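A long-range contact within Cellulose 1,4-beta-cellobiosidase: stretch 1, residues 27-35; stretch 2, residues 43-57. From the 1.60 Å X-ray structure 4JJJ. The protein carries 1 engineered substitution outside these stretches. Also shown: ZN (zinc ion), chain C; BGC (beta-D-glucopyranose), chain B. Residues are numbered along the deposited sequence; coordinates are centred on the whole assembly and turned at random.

Stretch 1 27-35: LLVPYHSVE
Stretch 2, residues 43-57: DHGHQTTSEAFSYYL

The apolar centre of the contact lies where strand 27-30 passes helix 50-57, their axes 8.5 Å apart at closest approach and their N-to-C directions at 125°, closer to antiparallel than parallel. Pro30, in C-gamma endo pucker with phi/psi -73/146, points its CA-to-CB bond toward the helix. Its CG sits 3.9 Å from Ala52 CB, and its CD lies 4.0 Å from Tyr56 CD2. The same Pro30 CD is 4.1 Å from the centroid of the Phe53 ring and 14° off the ring normal, so the evidence supports a CH-pi contact over the face. Phe53 (chi1 -85°, m; chi2 -86°) also places CZ 4.0 Å from CG1 of Val29 (t). Tyr56 (t, chi2 17°) extends along the strand until its CZ reaches 4.1 Å from CB of Leu28 (m, t). Here the packing turns polar: water 1 accepts from Leu28 N at 2.9 Å and donates to Tyr56 OH at 2.7 Å.

The helix is introduced by the short strand 47-49. Thr49 (p) caps it, its OG1 accepting from Ala52 N at 2.8 Å. One residue earlier, Thr48 (t, phi/psi -145/179) directs OG1 to Pro30 O at 2.6 Å, a hydrogen bond whose exact length is less certain because that oxygen is modelled too close to a neighbour.

Beyond Pro30 the backbones pair directly, with CA atoms 4.6 Å apart for His32 and Thr48 and 4.9 Å for Ser33 and Gly45. His32 N donates to Gln47 O at 2.9 Å and Ser33 N to Gly45 O at 3.0 Å, both at 158°. A type I turn from His44 to Gln47, closed by Gln47 N to His44 O at 3.1 Å, presents these acceptors. Gly45 (phi/psi -64/-29) approaches closely, its CA 3.4 Å from Glu35 O with a CA-H...O angle of 166°; an ideal CB would fall 1.9 Å from Glu35 O.

At the polar edge, His46 (m, chi2 -177°) stacks face-to-face on Tyr31 (m, chi2 -56°), with centroids 3.6 Å apart and planes at 8°. Its NE2 donates to Val34 O at 2.8 Å while its ND1 binds zinc at 2.1 Å, so both ring nitrogens are engaged. On another flank, water 2 links His32 ND1 (2.8 Å), Thr49 OG1 (2.6 Å) and Glu51 OE1 (2.7 Å); Glu51 also accepts from the glucose, OE1 from BGC O3 at 2.5 Å and OE2 from BGC O4 at 2.6 Å.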

# COMPACT_ATOMS: atom_id res chain seq x y z
N LEU A 27 18.66 5.74 14.76
CA LEU A 27 17.69 4.91 14.01
C LEU A 27 17.42 5.58 12.69
O LEU A 27 17.51 6.77 12.59
CB LEU A 27 16.37 4.77 14.76
CG LEU A 27 16.40 3.93 16.07
CD1 LEU A 27 15.10 4.10 16.81
CD2 LEU A 27 16.82 2.51 15.81
N LEU A 28 17.16 4.78 11.66
CA LEU A 28 16.98 5.28 10.30
C LEU A 28 15.51 5.22 9.89
O LEU A 28 14.85 4.24 10.11
CB LEU A 28 17.81 4.44 9.35
CG LEU A 28 19.29 4.38 9.63
CD1 LEU A 28 19.96 3.48 8.66
CD2 LEU A 28 19.91 5.72 9.56
N VAL A 29 15.11 6.28 9.24
CA VAL A 29 13.77 6.41 8.65
C VAL A 29 13.95 6.65 7.14
O VAL A 29 14.49 7.67 6.71
CB VAL A 29 12.97 7.54 9.30
CG1 VAL A 29 11.57 7.72 8.62
CG2 VAL A 29 12.80 7.31 10.75
N PRO A 30 13.51 5.70 6.31
CA PRO A 30 13.67 5.89 4.87
C PRO A 30 12.71 6.92 4.33
O PRO A 30 11.59 7.03 4.83
CB PRO A 30 13.30 4.52 4.26
CG PRO A 30 12.31 3.96 5.25
CD PRO A 30 12.91 4.40 6.62
N TYR A 31 13.13 7.67 3.34
CA TYR A 31 12.24 8.53 2.58
C TYR A 31 11.57 7.72 1.52
O TYR A 31 12.05 6.69 1.10
CB TYR A 31 13.07 9.62 1.91
CG TYR A 31 13.80 10.61 2.82
CD1 TYR A 31 13.10 11.38 3.78
CD2 TYR A 31 15.13 10.84 2.67
CE1 TYR A 31 13.74 12.35 4.52
CE2 TYR A 31 15.76 11.80 3.43
CZ TYR A 31 15.05 12.51 4.33
OH TYR A 31 15.71 13.52 5.09
N HIS A 32 10.46 8.26 0.97
CA HIS A 32 9.83 7.66 -0.22
C HIS A 32 10.83 7.58 -1.37
O HIS A 32 10.96 6.60 -2.06
CB HIS A 32 8.58 8.42 -0.60
CG HIS A 32 7.98 7.89 -1.88
ND1 HIS A 32 7.28 6.69 -1.93
CD2 HIS A 32 7.94 8.41 -3.13
CE1 HIS A 32 6.87 6.49 -3.15
NE2 HIS A 32 7.22 7.52 -3.91
N SER A 33 11.57 8.68 -1.52
CA SER A 33 12.61 8.77 -2.58
C SER A 33 13.67 9.76 -2.22
O SER A 33 13.49 10.66 -1.42
CB SER A 33 11.99 9.14 -3.95
OG SER A 33 11.27 10.33 -3.83
N VAL A 34 14.82 9.62 -2.87
CA VAL A 34 15.91 10.56 -2.67
C VAL A 34 15.50 11.97 -3.13
O VAL A 34 15.68 12.98 -2.35
CB VAL A 34 17.19 10.09 -3.40
CG1 VAL A 34 18.21 11.20 -3.39
CG2 VAL A 34 17.78 8.85 -2.78
N GLU A 35 14.86 12.03 -4.27
CA GLU A 35 14.38 13.26 -4.89
C GLU A 35 13.12 13.70 -4.16
O GLU A 35 12.30 12.87 -3.81
CB GLU A 35 14.15 13.08 -6.43
CG GLU A 35 15.34 12.64 -7.23
CD GLU A 35 15.67 11.14 -7.08
OE1 GLU A 35 14.76 10.35 -6.69
OE2 GLU A 35 16.86 10.84 -7.40
N ASP A 43 2.75 12.55 -1.80
CA ASP A 43 2.82 13.72 -2.65
C ASP A 43 4.06 14.56 -2.42
O ASP A 43 4.14 15.68 -2.96
CB ASP A 43 1.52 14.55 -2.55
CG ASP A 43 1.27 15.19 -1.24
OD1 ASP A 43 2.18 15.34 -0.40
OD2 ASP A 43 0.06 15.58 -0.95
N HIS A 44 5.03 14.00 -1.72
CA HIS A 44 6.35 14.61 -1.53
C HIS A 44 7.35 13.52 -1.29
O HIS A 44 7.01 12.54 -0.57
CB HIS A 44 6.34 15.64 -0.40
CG HIS A 44 7.58 16.46 -0.31
ND1 HIS A 44 8.73 16.07 0.37
CD2 HIS A 44 7.90 17.63 -0.93
CE1 HIS A 44 9.68 17.00 0.21
NE2 HIS A 44 9.18 17.95 -0.55
N GLY A 45 8.56 13.65 -1.86
CA GLY A 45 9.58 12.59 -1.78
C GLY A 45 10.05 12.31 -0.41
O GLY A 45 10.58 11.22 -0.16
N HIS A 46 10.03 13.31 0.50
CA HIS A 46 10.50 13.08 1.82
C HIS A 46 9.38 12.99 2.84
O HIS A 46 9.62 12.95 4.04
CB HIS A 46 11.51 14.14 2.23
CG HIS A 46 12.81 14.03 1.49
ND1 HIS A 46 13.91 14.84 1.71
CD2 HIS A 46 13.18 13.17 0.51
CE1 HIS A 46 14.89 14.47 0.89
NE2 HIS A 46 14.47 13.45 0.18
N GLN A 47 8.16 12.67 2.35
CA GLN A 47 7.30 11.87 3.12
C GLN A 47 7.90 10.50 3.17
O GLN A 47 8.78 10.21 2.40
CB GLN A 47 5.90 11.81 2.49
CG GLN A 47 5.15 13.14 2.63
CD GLN A 47 3.92 13.25 1.79
OE1 GLN A 47 3.74 12.52 0.80
NE2 GLN A 47 3.03 14.19 2.12
N THR A 48 7.38 9.61 3.96
CA THR A 48 7.60 8.20 3.81
C THR A 48 6.34 7.43 4.20
O THR A 48 5.29 7.98 4.52
CB THR A 48 8.79 7.66 4.61
OG1 THR A 48 9.22 6.43 3.96
CG2 THR A 48 8.58 7.46 6.07
N THR A 49 6.46 6.14 4.08
CA THR A 49 5.31 5.25 4.03
C THR A 49 5.58 3.99 4.78
O THR A 49 6.76 3.56 4.93
CB THR A 49 4.97 4.81 2.58
OG1 THR A 49 6.11 4.21 1.99
CG2 THR A 49 4.58 6.05 1.78
N SER A 50 4.53 3.33 5.19
CA SER A 50 4.67 2.02 5.76
C SER A 50 5.21 1.06 4.68
O SER A 50 5.95 0.09 4.99
CB SER A 50 3.39 1.54 6.46
OG SER A 50 2.36 1.45 5.53
N GLU A 51 4.90 1.30 3.43
CA GLU A 51 5.50 0.60 2.36
C GLU A 51 7.03 0.66 2.47
O GLU A 51 7.72 -0.34 2.33
CB GLU A 51 4.97 1.19 1.03
CG GLU A 51 5.80 0.86 -0.21
CD GLU A 51 5.19 1.56 -1.39
OE1 GLU A 51 5.69 2.64 -1.77
OE2 GLU A 51 4.13 1.06 -1.90
N ALA A 52 7.57 1.86 2.54
CA ALA A 52 9.04 2.00 2.63
C ALA A 52 9.62 1.24 3.77
O ALA A 52 10.65 0.60 3.63
CB ALA A 52 9.43 3.44 2.68
N PHE A 53 8.92 1.30 4.92
CA PHE A 53 9.42 0.50 6.05
C PHE A 53 9.40 -0.99 5.83
O PHE A 53 10.38 -1.65 6.11
CB PHE A 53 8.68 0.87 7.38
CG PHE A 53 9.22 2.03 8.12
CD1 PHE A 53 10.29 1.85 9.04
CD2 PHE A 53 8.65 3.31 8.01
CE1 PHE A 53 10.76 2.92 9.76
CE2 PHE A 53 9.22 4.35 8.71
CZ PHE A 53 10.16 4.16 9.62
N SER A 54 8.39 -1.49 5.10
CA SER A 54 8.36 -2.92 4.78
C SER A 54 9.50 -3.31 3.89
O SER A 54 10.08 -4.38 4.01
CB SER A 54 7.01 -3.34 4.25
OG SER A 54 6.67 -2.83 2.98
N TYR A 55 9.87 -2.42 2.95
CA TYR A 55 10.99 -2.65 2.09
C TYR A 55 12.35 -2.53 2.82
O TYR A 55 13.28 -3.25 2.51
CB TYR A 55 10.95 -1.73 0.85
CG TYR A 55 10.13 -2.28 -0.27
CD1 TYR A 55 10.71 -3.09 -1.24
CD2 TYR A 55 8.77 -1.98 -0.39
CE1 TYR A 55 9.95 -3.57 -2.27
CE2 TYR A 55 7.98 -2.53 -1.44
CZ TYR A 55 8.55 -3.28 -2.37
OH TYR A 55 7.87 -3.79 -3.44
N TYR A 56 12.41 -1.66 3.82
CA TYR A 56 13.60 -1.51 4.66
C TYR A 56 13.84 -2.82 5.39
O TYR A 56 14.95 -3.37 5.40
CB TYR A 56 13.42 -0.34 5.58
CG TYR A 56 14.53 0.01 6.56
CD1 TYR A 56 15.84 -0.46 6.43
CD2 TYR A 56 14.21 0.82 7.68
CE1 TYR A 56 16.82 -0.10 7.40
CE2 TYR A 56 15.15 1.16 8.64
CZ TYR A 56 16.41 0.64 8.47
OH TYR A 56 17.33 0.92 9.52
N LEU A 57 12.78 -3.41 5.90
CA LEU A 57 12.87 -4.76 6.54
C LEU A 57 13.42 -5.71 5.52
O LEU A 57 14.32 -6.54 5.80
CB LEU A 57 11.56 -5.24 7.04
CG LEU A 57 10.93 -4.42 8.13
CD1 LEU A 57 9.56 -4.97 8.46
CD2 LEU A 57 11.80 -4.39 9.42
ZN ZN C . 13.85 16.62 2.84
C2 BGC B . 4.35 4.39 -5.71
C3 BGC B . 4.05 3.42 -4.57
C4 BGC B . 2.58 2.93 -4.65
C5 BGC B . 2.18 2.47 -6.07
C6 BGC B . 0.70 2.18 -6.15
C1 BGC B . 3.96 3.81 -7.06
O2 BGC B . 5.74 4.67 -5.75
O3 BGC B . 4.34 4.11 -3.33
O4 BGC B . 2.41 1.86 -3.70
O5 BGC B . 2.55 3.51 -6.99
O6 BGC B . -0.06 3.31 -5.78
O HOH W 1 17.15 1.88 12.07
O HOH W 2 7.15 4.43 -0.34
O HOH W 3 15.62 17.52 1.97
O HOH W 4 12.33 17.97 2.40